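Hydrogenase maturation protease (Wolinella succinogenes, PDB 3PU6) is probably an endopeptidase that matures hydrogenases, activating the enzyme by processing its precursor, although its function has not been established directly. Local coordinates at residues 76-80 with 81-85. Sequence-based numbering, arbitrary orientation.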
ATOM      1  N   LEU A  76      -9.441  -3.600   1.621  1.00 30.03           N
ATOM      2  CA  LEU A  76     -10.157  -4.024   2.825  1.00 30.82           C
ATOM      3  C   LEU A  76      -9.829  -3.246   4.093  1.00 32.28           C
ATOM      4  O   LEU A  76      -8.694  -2.862   4.315  1.00 32.17           O
ATOM      5  CB  LEU A  76      -9.863  -5.491   3.097  1.00 32.52           C
ATOM      6  CG  LEU A  76     -10.115  -6.521   2.001  1.00 31.70           C
ATOM      7  CD1 LEU A  76      -9.034  -7.527   2.068  1.00 31.62           C
ATOM      8  CD2 LEU A  76     -11.443  -7.190   2.197  1.00 32.50           C
ATOM      9  N   ASP A  77     -10.827  -3.058   4.948  1.00 33.09           N
ATOM     10  CA  ASP A  77     -10.637  -2.381   6.218  1.00 34.46           C
ATOM     11  C   ASP A  77     -10.390  -3.391   7.316  1.00 36.42           C
ATOM     12  O   ASP A  77     -11.337  -4.007   7.808  1.00 37.46           O
ATOM     13  CB  ASP A  77     -11.884  -1.572   6.569  1.00 37.12           C
ATOM     14  CG  ASP A  77     -11.874  -1.058   8.007  1.00 40.43           C
ATOM     15  OD1 ASP A  77     -10.782  -0.991   8.630  1.00 37.97           O
ATOM     16  OD2 ASP A  77     -12.973  -0.714   8.502  1.00 41.06           O
ATOM     17  N   LEU A  78      -9.125  -3.546   7.716  1.00 37.31           N
ATOM     18  CA  LEU A  78      -8.741  -4.578   8.695  1.00 37.63           C
ATOM     19  C   LEU A  78      -9.070  -4.204  10.138  1.00 38.80           C
ATOM     20  O   LEU A  78      -8.821  -4.969  11.057  1.00 39.80           O
ATOM     21  CB  LEU A  78      -7.284  -5.002   8.519  1.00 36.63           C
ATOM     22  CG  LEU A  78      -7.054  -5.513   7.093  1.00 35.83           C
ATOM     23  CD1 LEU A  78      -5.653  -6.017   6.911  1.00 36.37           C
ATOM     24  CD2 LEU A  78      -8.057  -6.595   6.711  1.00 34.69           C
ATOM     25  N   SER A  79      -9.654  -3.025  10.308  1.00 39.93           N
ATOM     26  CA  SER A  79     -10.325  -2.639  11.538  1.00 40.86           C
ATOM     27  C   SER A  79     -11.520  -3.558  11.798  1.00 41.52           C
ATOM     28  O   SER A  79     -11.834  -3.895  12.941  1.00 44.50           O
ATOM     29  CB  SER A  79     -10.798  -1.183  11.434  1.00 42.45           C
ATOM     30  OG  SER A  79     -12.078  -1.003  12.015  1.00 44.18           O
ATOM     31  N   ASP A  80     -12.194  -3.959  10.732  1.00 39.94           N
ATOM     32  CA  ASP A  80     -13.262  -4.930  10.861  1.00 40.22           C
ATOM     33  C   ASP A  80     -12.680  -6.279  11.280  1.00 40.79           C
ATOM     34  O   ASP A  80     -11.887  -6.866  10.555  1.00 39.79           O
ATOM     35  CB  ASP A  80     -14.007  -5.079   9.542  1.00 38.80           C
ATOM     36  CG  ASP A  80     -15.227  -5.949   9.676  1.00 39.27           C
ATOM     37  OD1 ASP A  80     -16.099  -5.569  10.476  1.00 37.94           O
ATOM     38  OD2 ASP A  80     -15.320  -7.004   9.004  1.00 37.85           O
ATOM     39  N   GLU A  81     -13.085  -6.772  12.443  1.00 42.29           N
ATOM     40  CA  GLU A  81     -12.496  -7.992  13.001  1.00 44.19           C
ATOM     41  C   GLU A  81     -12.754  -9.248  12.172  1.00 43.19           C
ATOM     42  O   GLU A  81     -11.850 -10.032  11.903  1.00 44.09           O
ATOM     43  CB  GLU A  81     -12.993  -8.223  14.425  1.00 46.00           C
ATOM     44  CG  GLU A  81     -11.963  -8.889  15.319  1.00 47.64           C
ATOM     45  CD  GLU A  81     -10.724  -8.025  15.507  1.00 49.65           C
ATOM     46  OE1 GLU A  81     -10.866  -6.776  15.598  1.00 49.67           O
ATOM     47  OE2 GLU A  81      -9.611  -8.600  15.568  1.00 52.43           O
ATOM     48  N   ARG A  82     -14.008  -9.443  11.800  1.00 42.91           N
ATOM     49  CA  ARG A  82     -14.386 -10.532  10.931  1.00 43.63           C
ATOM     50  C   ARG A  82     -13.480 -10.547   9.702  1.00 43.23           C
ATOM     51  O   ARG A  82     -12.928 -11.586   9.327  1.00 43.36           O
ATOM     52  CB  ARG A  82     -15.835 -10.333  10.524  1.00 43.16           C
ATOM     53  CG  ARG A  82     -16.517 -11.579  10.094  1.00 45.30           C
ATOM     54  CD  ARG A  82     -18.020 -11.420  10.174  1.00 47.67           C
ATOM     55  NE  ARG A  82     -18.677 -12.458   9.383  1.00 51.31           N
ATOM     56  CZ  ARG A  82     -19.344 -12.235   8.253  1.00 49.25           C
ATOM     57  NH1 ARG A  82     -19.482 -11.002   7.786  1.00 44.95           N
ATOM     58  NH2 ARG A  82     -19.892 -13.253   7.597  1.00 52.38           N
ATOM     59  N   THR A  83     -13.321  -9.374   9.096  1.00 40.92           N
ATOM     60  CA  THR A  83     -12.476  -9.187   7.922  1.00 39.05           C
ATOM     61  C   THR A  83     -11.013  -9.517   8.209  1.00 40.33           C
ATOM     62  O   THR A  83     -10.370 -10.245   7.458  1.00 41.37           O
ATOM     63  CB  THR A  83     -12.588  -7.746   7.400  1.00 37.46           C
ATOM     64  OG1 THR A  83     -13.962  -7.439   7.160  1.00 37.51           O
ATOM     65  CG2 THR A  83     -11.818  -7.567   6.119  1.00 35.06           C
ATOM     66  N   TYR A  84     -10.481  -8.985   9.296  1.00 40.27           N
ATOM     67  CA  TYR A  84      -9.119  -9.320   9.670  1.00 42.21           C
ATOM     68  C   TYR A  84      -8.970 -10.839   9.755  1.00 43.98           C
ATOM     69  O   TYR A  84      -8.027 -11.426   9.196  1.00 44.20           O
ATOM     70  CB  TYR A  84      -8.760  -8.688  11.010  1.00 41.95           C
ATOM     71  CG  TYR A  84      -7.371  -9.040  11.461  1.00 43.48           C
ATOM     72  CD1 TYR A  84      -6.264  -8.555  10.780  1.00 44.03           C
ATOM     73  CD2 TYR A  84      -7.162  -9.867  12.561  1.00 44.96           C
ATOM     74  CE1 TYR A  84      -4.980  -8.880  11.180  1.00 47.61           C
ATOM     75  CE2 TYR A  84      -5.881 -10.202  12.974  1.00 45.44           C
ATOM     76  CZ  TYR A  84      -4.787  -9.706  12.279  1.00 48.09           C
ATOM     77  OH  TYR A  84      -3.497 -10.021  12.675  1.00 46.82           O
ATOM     78  N   LEU A  85      -9.920 -11.462  10.449  1.00 43.05           N
ATOM     79  CA  LEU A  85      -9.904 -12.902  10.687  1.00 45.95           C
ATOM     80  C   LEU A  85      -9.815 -13.744   9.412  1.00 46.52           C
ATOM     81  O   LEU A  85      -9.061 -14.715   9.367  1.00 46.04           O
ATOM     82  CB  LEU A  85     -11.121 -13.333  11.516  1.00 47.79           C
ATOM     83  CG  LEU A  85     -11.218 -12.793  12.949  1.00 50.49           C
ATOM     84  CD1 LEU A  85     -12.508 -13.267  13.625  1.00 50.36           C
ATOM     85  CD2 LEU A  85      -9.984 -13.157  13.782  1.00 47.26           C
TER
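D80 and Y84 are joined across the strand-to-helix junction by the backbone bond from Y84 N to D80 O (2.8 Å, N-H...O 165°), the first turn of helix 81-85, while a type I turn from D77 to D80, closed by D80 N to D77 O, swings the chain off edge strand 73-77. D80 is the N-cap: its carboxylate folds back to accept from T83 N at 3.1 Å through OD2. That N-H reaches OD2 from above the carboxylate plane, and its angle of 144° is well short of straight. CG lies anti to the backbone N (chi1 -173°), which sets CG beside the carbonyl carbon, from where OD2 reaches the amide of T83. T83 OG1 is placed too near OD2 for the pair to be read with confidence at 2.6 Å resolution, so a second bond there stays doubtful.

T83 presents two chemically different branches. With OG1 beside its own backbone N, the hydroxyl faces D80 and the methyl CG2 turns to the leucines, 3.9 Å from L78 CD2 and 4.0 Å from L76 CD2. Alongside, L78 CB approaches the Y84 ring obliquely, 4.3 Å from CD1. Both L78 and Y84 rest on I97 of helix 94-103, and R101 of that helix hydrogen-bonds L78 O through NE and forms a cation-pi contact with the Y84 ring. D77 is tied back to the sheet by a salt bridge to K106.

The cap therefore stands on one carboxylate oxygen and the amide of T83. It occupies a first-turn N-H and places negative charge at the helix N-terminus, where it should interact favourably with the helix dipole and probably stabilise the carboxylate in its ionised form.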